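Local structure of fusion DH (Streptomyces sp. MJ635-86F5, 6K97) at residues Q212-W224 and Y231-P243. The protein is an engineered fusion of a split polyketide synthase dehydratase domain that probably removes water from beta-hydroxyacyl intermediates in cremimycin biosynthesis. Numbering follows the deposited sequence.
Sequences QYGETFRGLRAAW and YADVEVGAPASSP. With SO4 (sulfate ion), chain C.
W224 and Y231 exchange two backbone hydrogen bonds near the turn of the hairpin formed by strands 220-226 and 229-235. W224 N reaches Y231 O at 3.0 Å, in the carbonyl plane. Y231 N reaches W224 O at 2.9 Å and is almost straight (174° at the hydrogen). Further along, D233 N donates to A222 O. D233 O takes R221 N at 3.0 Å and, weakly, A222 N. R221 and A222 thus share one partner, a classic beta bulge. Past it, E235 N donates to G219 O at 3.0 Å, and G237 N gives T216 O a weak bond. Outside the segments, T216 N bonds D64 OD2, L220 N bonds Y203 OH, and the A232 and V234 backbones pair with V294 and L292 of strand 291-298.

On one face of the hairpin, L220 CD1 touches A232 CB and V234 CG1. On the other, the edge of the W224 ring, at CE3, meets Y231 O at 3.4 Å, with that oxygen near the ring plane. The ring plane stands 75° from the D233 carboxylate, whose OD1 forms a salt bridge to R293.

Beside the hairpin, the E215 side chain runs extended from a CG anti to N (chi1 -160°) and lies against A238 CB. E215 N donates to sulfate O1. R218 bends at chi3, and its guanidinium meets the sulfate edge-on. NH1 bonds O2 at 2.9 Å and NH2 bonds O4 at 3.2 Å, both nearly straight. NH1 also donates to Y213 O, on a lone pair in the carbonyl plane. A leucine in place of R218 would probably leave Y213 O without this donor and cost the sulfate two straight charged bonds.

Both segments lie in the predicted C-terminal hot dog of the fusion. The sulfate probably came from the crystallisation liquor. R218 and the E215 N-H can thus hold a small anion, beside a hairpin held mainly by main-chain bonds.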
loop_
_atom_site.group_PDB
_atom_site.type_symbol
_atom_site.label_atom_id
_atom_site.label_comp_id
_atom_site.label_asym_id
_atom_site.label_seq_id
_atom_site.Cartn_x
_atom_site.Cartn_y
_atom_site.Cartn_z
ATOM N N GLN A 212 -9.738 30.152 14.702
ATOM C CA GLN A 212 -9.541 31.137 13.667
ATOM C C GLN A 212 -9.966 30.603 12.310
ATOM O O GLN A 212 -9.144 30.324 11.450
ATOM C CB GLN A 212 -8.086 31.559 13.654
ATOM C CG GLN A 212 -7.711 32.246 14.964
ATOM C CD GLN A 212 -6.294 32.002 15.464
ATOM O OE1 GLN A 212 -5.591 31.078 15.056
ATOM N NE2 GLN A 212 -5.905 32.812 16.419
ATOM N N TYR A 213 -11.267 30.479 12.120
ATOM C CA TYR A 213 -11.812 29.888 10.920
ATOM C C TYR A 213 -11.789 30.902 9.766
ATOM O O TYR A 213 -12.446 31.928 9.841
ATOM C CB TYR A 213 -13.243 29.431 11.171
ATOM C CG TYR A 213 -13.367 28.310 12.221
ATOM C CD1 TYR A 213 -12.689 27.092 12.066
ATOM C CD2 TYR A 213 -14.244 28.438 13.308
ATOM C CE1 TYR A 213 -12.836 26.068 12.993
ATOM C CE2 TYR A 213 -14.421 27.423 14.194
ATOM C CZ TYR A 213 -13.689 26.238 14.046
ATOM O OH TYR A 213 -13.831 25.247 14.959
ATOM N N GLY A 214 -11.051 30.584 8.692
ATOM C CA GLY A 214 -11.149 31.351 7.470
ATOM C C GLY A 214 -12.433 31.023 6.707
ATOM O O GLY A 214 -13.293 30.272 7.172
ATOM N N GLU A 215 -12.544 31.594 5.520
ATOM C CA GLU A 215 -13.787 31.660 4.807
ATOM C C GLU A 215 -14.379 30.288 4.517
ATOM O O GLU A 215 -15.599 30.076 4.663
ATOM C CB GLU A 215 -13.642 32.518 3.555
ATOM C CG GLU A 215 -15.010 33.000 3.088
ATOM C CD GLU A 215 -14.957 33.903 1.868
ATOM O OE1 GLU A 215 -13.834 34.378 1.497
ATOM O OE2 GLU A 215 -16.058 34.107 1.298
ATOM N N THR A 216 -13.538 29.344 4.140
ATOM C CA THR A 216 -14.059 28.022 3.811
ATOM C C THR A 216 -14.720 27.297 4.972
ATOM O O THR A 216 -15.596 26.435 4.760
ATOM C CB THR A 216 -12.970 27.066 3.308
ATOM O OG1 THR A 216 -12.255 27.663 2.227
ATOM C CG2 THR A 216 -13.643 25.782 2.806
ATOM N N PHE A 217 -14.245 27.591 6.186
ATOM C CA PHE A 217 -14.748 26.945 7.380
ATOM C C PHE A 217 -15.733 27.783 8.134
ATOM O O PHE A 217 -16.117 27.419 9.200
ATOM C CB PHE A 217 -13.605 26.500 8.291
ATOM C CG PHE A 217 -12.917 25.276 7.796
ATOM C CD1 PHE A 217 -12.019 25.355 6.739
ATOM C CD2 PHE A 217 -13.205 24.042 8.329
ATOM C CE1 PHE A 217 -11.412 24.233 6.239
ATOM C CE2 PHE A 217 -12.615 22.907 7.823
ATOM C CZ PHE A 217 -11.704 23.009 6.772
ATOM N N ARG A 218 -16.213 28.869 7.564
ATOM C CA ARG A 218 -17.277 29.636 8.223
ATOM C C ARG A 218 -18.569 29.271 7.501
ATOM O O ARG A 218 -19.193 30.107 6.874
ATOM C CB ARG A 218 -17.019 31.127 8.142
ATOM C CG ARG A 218 -15.900 31.597 9.027
ATOM C CD ARG A 218 -16.069 33.055 9.414
ATOM N NE ARG A 218 -15.943 33.894 8.231
ATOM C CZ ARG A 218 -14.788 34.333 7.719
ATOM N NH1 ARG A 218 -13.604 33.996 8.233
ATOM N NH2 ARG A 218 -14.797 35.077 6.624
ATOM N N GLY A 219 -18.961 28.011 7.612
ATOM C CA GLY A 219 -20.094 27.467 6.876
ATOM C C GLY A 219 -21.419 27.464 7.596
ATOM O O GLY A 219 -22.430 27.198 6.994
ATOM N N LEU A 220 -21.437 27.829 8.875
ATOM C CA LEU A 220 -22.703 27.976 9.601
ATOM C C LEU A 220 -23.443 29.238 9.140
ATOM O O LEU A 220 -23.120 30.293 9.579
ATOM C CB LEU A 220 -22.441 27.998 11.114
ATOM C CG LEU A 220 -23.651 28.155 12.042
ATOM C CD1 LEU A 220 -24.588 26.975 11.946
ATOM C CD2 LEU A 220 -23.248 28.353 13.504
ATOM N N ARG A 221 -24.446 29.116 8.285
ATOM C CA ARG A 221 -25.200 30.276 7.779
ATOM C C ARG A 221 -26.324 30.783 8.730
ATOM O O ARG A 221 -26.655 31.953 8.690
ATOM C CB ARG A 221 -25.865 29.987 6.399
ATOM C CG ARG A 221 -25.045 29.693 5.131
ATOM C CD ARG A 221 -23.560 30.051 4.951
ATOM N NE ARG A 221 -23.076 31.238 5.618
ATOM C CZ ARG A 221 -21.785 31.572 5.689
ATOM N NH1 ARG A 221 -20.853 30.820 5.103
ATOM N NH2 ARG A 221 -21.427 32.679 6.336
ATOM N N ALA A 222 -26.930 29.901 9.528
ATOM C CA ALA A 222 -28.127 30.212 10.354
ATOM C C ALA A 222 -28.328 29.165 11.452
ATOM O O ALA A 222 -27.944 28.039 11.295
ATOM C CB ALA A 222 -29.373 30.300 9.490
ATOM N N ALA A 223 -28.910 29.541 12.582
ATOM C CA ALA A 223 -29.082 28.607 13.686
ATOM C C ALA A 223 -30.126 29.056 14.692
ATOM O O ALA A 223 -30.226 30.224 14.996
ATOM C CB ALA A 223 -27.767 28.395 14.376
ATOM N N TRP A 224 -30.899 28.102 15.202
ATOM C CA TRP A 224 -31.946 28.339 16.222
ATOM C C TRP A 224 -31.757 27.332 17.313
ATOM O O TRP A 224 -31.346 26.208 17.058
ATOM C CB TRP A 224 -33.339 28.150 15.639
ATOM C CG TRP A 224 -33.567 28.903 14.389
ATOM C CD1 TRP A 224 -34.258 30.092 14.256
ATOM C CD2 TRP A 224 -33.119 28.555 13.058
ATOM N NE1 TRP A 224 -34.258 30.500 12.935
ATOM C CE2 TRP A 224 -33.567 29.581 12.179
ATOM C CE3 TRP A 224 -32.405 27.488 12.524
ATOM C CZ2 TRP A 224 -33.318 29.557 10.788
ATOM C CZ3 TRP A 224 -32.163 27.460 11.123
ATOM C CH2 TRP A 224 -32.630 28.496 10.281
ATOM N N TYR A 231 -30.663 23.635 15.889
ATOM C CA TYR A 231 -30.891 23.397 14.471
ATOM C C TYR A 231 -30.035 24.339 13.648
ATOM O O TYR A 231 -30.019 25.538 13.915
ATOM C CB TYR A 231 -32.349 23.654 14.122
ATOM C CG TYR A 231 -33.291 22.689 14.788
ATOM C CD1 TYR A 231 -33.815 22.961 16.057
ATOM C CD2 TYR A 231 -33.632 21.491 14.179
ATOM C CE1 TYR A 231 -34.666 22.072 16.687
ATOM C CE2 TYR A 231 -34.479 20.591 14.812
ATOM C CZ TYR A 231 -35.006 20.902 16.057
ATOM O OH TYR A 231 -35.855 20.015 16.681
ATOM N N ALA A 232 -29.330 23.821 12.648
ATOM C CA ALA A 232 -28.368 24.625 11.907
ATOM C C ALA A 232 -28.477 24.440 10.401
ATOM O O ALA A 232 -28.580 23.305 9.930
ATOM C CB ALA A 232 -26.980 24.228 12.357
ATOM N N ASP A 233 -28.439 25.536 9.644
ATOM C CA ASP A 233 -28.218 25.454 8.214
ATOM C C ASP A 233 -26.727 25.685 7.979
ATOM O O ASP A 233 -26.181 26.701 8.397
ATOM C CB ASP A 233 -29.040 26.488 7.460
ATOM C CG ASP A 233 -30.509 26.137 7.395
ATOM O OD1 ASP A 233 -30.948 25.176 8.065
ATOM O OD2 ASP A 233 -31.231 26.798 6.636
ATOM N N VAL A 234 -26.079 24.722 7.331
ATOM C CA VAL A 234 -24.676 24.829 6.978
ATOM C C VAL A 234 -24.515 24.647 5.475
ATOM O O VAL A 234 -25.319 24.003 4.815
ATOM C CB VAL A 234 -23.787 23.828 7.763
ATOM C CG1 VAL A 234 -24.019 23.982 9.243
ATOM C CG2 VAL A 234 -24.090 22.388 7.398
ATOM N N GLU A 235 -23.469 25.257 4.956
ATOM C CA GLU A 235 -23.130 25.234 3.546
ATOM C C GLU A 235 -21.599 25.322 3.472
ATOM O O GLU A 235 -20.972 25.548 4.479
ATOM C CB GLU A 235 -23.802 26.361 2.790
ATOM C CG GLU A 235 -24.211 25.912 1.385
ATOM C CD GLU A 235 -25.125 26.898 0.669
ATOM O OE1 GLU A 235 -25.301 28.044 1.189
ATOM O OE2 GLU A 235 -25.630 26.516 -0.414
ATOM N N VAL A 236 -20.992 25.035 2.325
ATOM C CA VAL A 236 -19.536 25.144 2.223
ATOM C C VAL A 236 -19.191 26.615 1.972
ATOM O O VAL A 236 -19.638 27.206 0.967
ATOM C CB VAL A 236 -18.971 24.276 1.071
ATOM C CG1 VAL A 236 -17.452 24.362 1.035
ATOM C CG2 VAL A 236 -19.396 22.838 1.247
ATOM N N GLY A 237 -18.410 27.200 2.878
ATOM C CA GLY A 237 -17.985 28.595 2.754
ATOM C C GLY A 237 -17.010 28.787 1.602
ATOM O O GLY A 237 -16.250 27.878 1.271
ATOM N N ALA A 238 -17.068 29.945 0.946
ATOM C CA ALA A 238 -16.156 30.275 -0.171
ATOM C C ALA A 238 -16.016 29.140 -1.191
ATOM O O ALA A 238 -14.919 28.575 -1.357
ATOM C CB ALA A 238 -14.794 30.678 0.374
ATOM N N PRO A 239 -17.127 28.794 -1.880
ATOM C CA PRO A 239 -17.179 27.599 -2.757
ATOM C C PRO A 239 -16.015 27.503 -3.763
ATOM O O PRO A 239 -15.306 26.478 -3.833
ATOM C CB PRO A 239 -18.519 27.754 -3.495
ATOM C CG PRO A 239 -19.348 28.682 -2.652
ATOM C CD PRO A 239 -18.409 29.541 -1.862
ATOM N N ALA A 240 -15.797 28.585 -4.500
ATOM C CA ALA A 240 -14.736 28.641 -5.516
ATOM C C ALA A 240 -13.329 28.333 -4.980
ATOM O O ALA A 240 -12.391 28.228 -5.757
ATOM C CB ALA A 240 -14.743 30.004 -6.213
ATOM N N SER A 241 -13.182 28.178 -3.665
ATOM C CA SER A 241 -11.863 27.986 -3.066
ATOM C C SER A 241 -11.581 26.599 -2.452
ATOM O O SER A 241 -10.506 26.414 -1.872
ATOM C CB SER A 241 -11.605 29.100 -2.039
ATOM O OG SER A 241 -11.281 30.320 -2.688
ATOM N N SER A 242 -12.512 25.639 -2.555
ATOM C CA SER A 242 -12.189 24.209 -2.240
ATOM C C SER A 242 -12.526 23.308 -3.423
ATOM O O SER A 242 -13.070 23.806 -4.397
ATOM C CB SER A 242 -12.862 23.716 -0.922
ATOM O OG SER A 242 -14.011 24.464 -0.544
ATOM N N PRO A 243 -12.170 21.998 -3.357
ATOM C CA PRO A 243 -12.837 21.075 -4.206
ATOM C C PRO A 243 -14.297 21.117 -3.823
ATOM O O PRO A 243 -14.640 21.413 -2.676
ATOM C CB PRO A 243 -12.221 19.709 -3.830
ATOM C CG PRO A 243 -10.954 20.050 -3.141
ATOM C CD PRO A 243 -11.346 21.277 -2.383
HETATM S S SO4 C . -10.873 35.166 5.806
HETATM O O1 SO4 C . -10.632 33.831 5.171
HETATM O O2 SO4 C . -11.060 35.013 7.269
HETATM O O3 SO4 C . -9.674 36.025 5.600
HETATM O O4 SO4 C . -12.076 35.854 5.232
#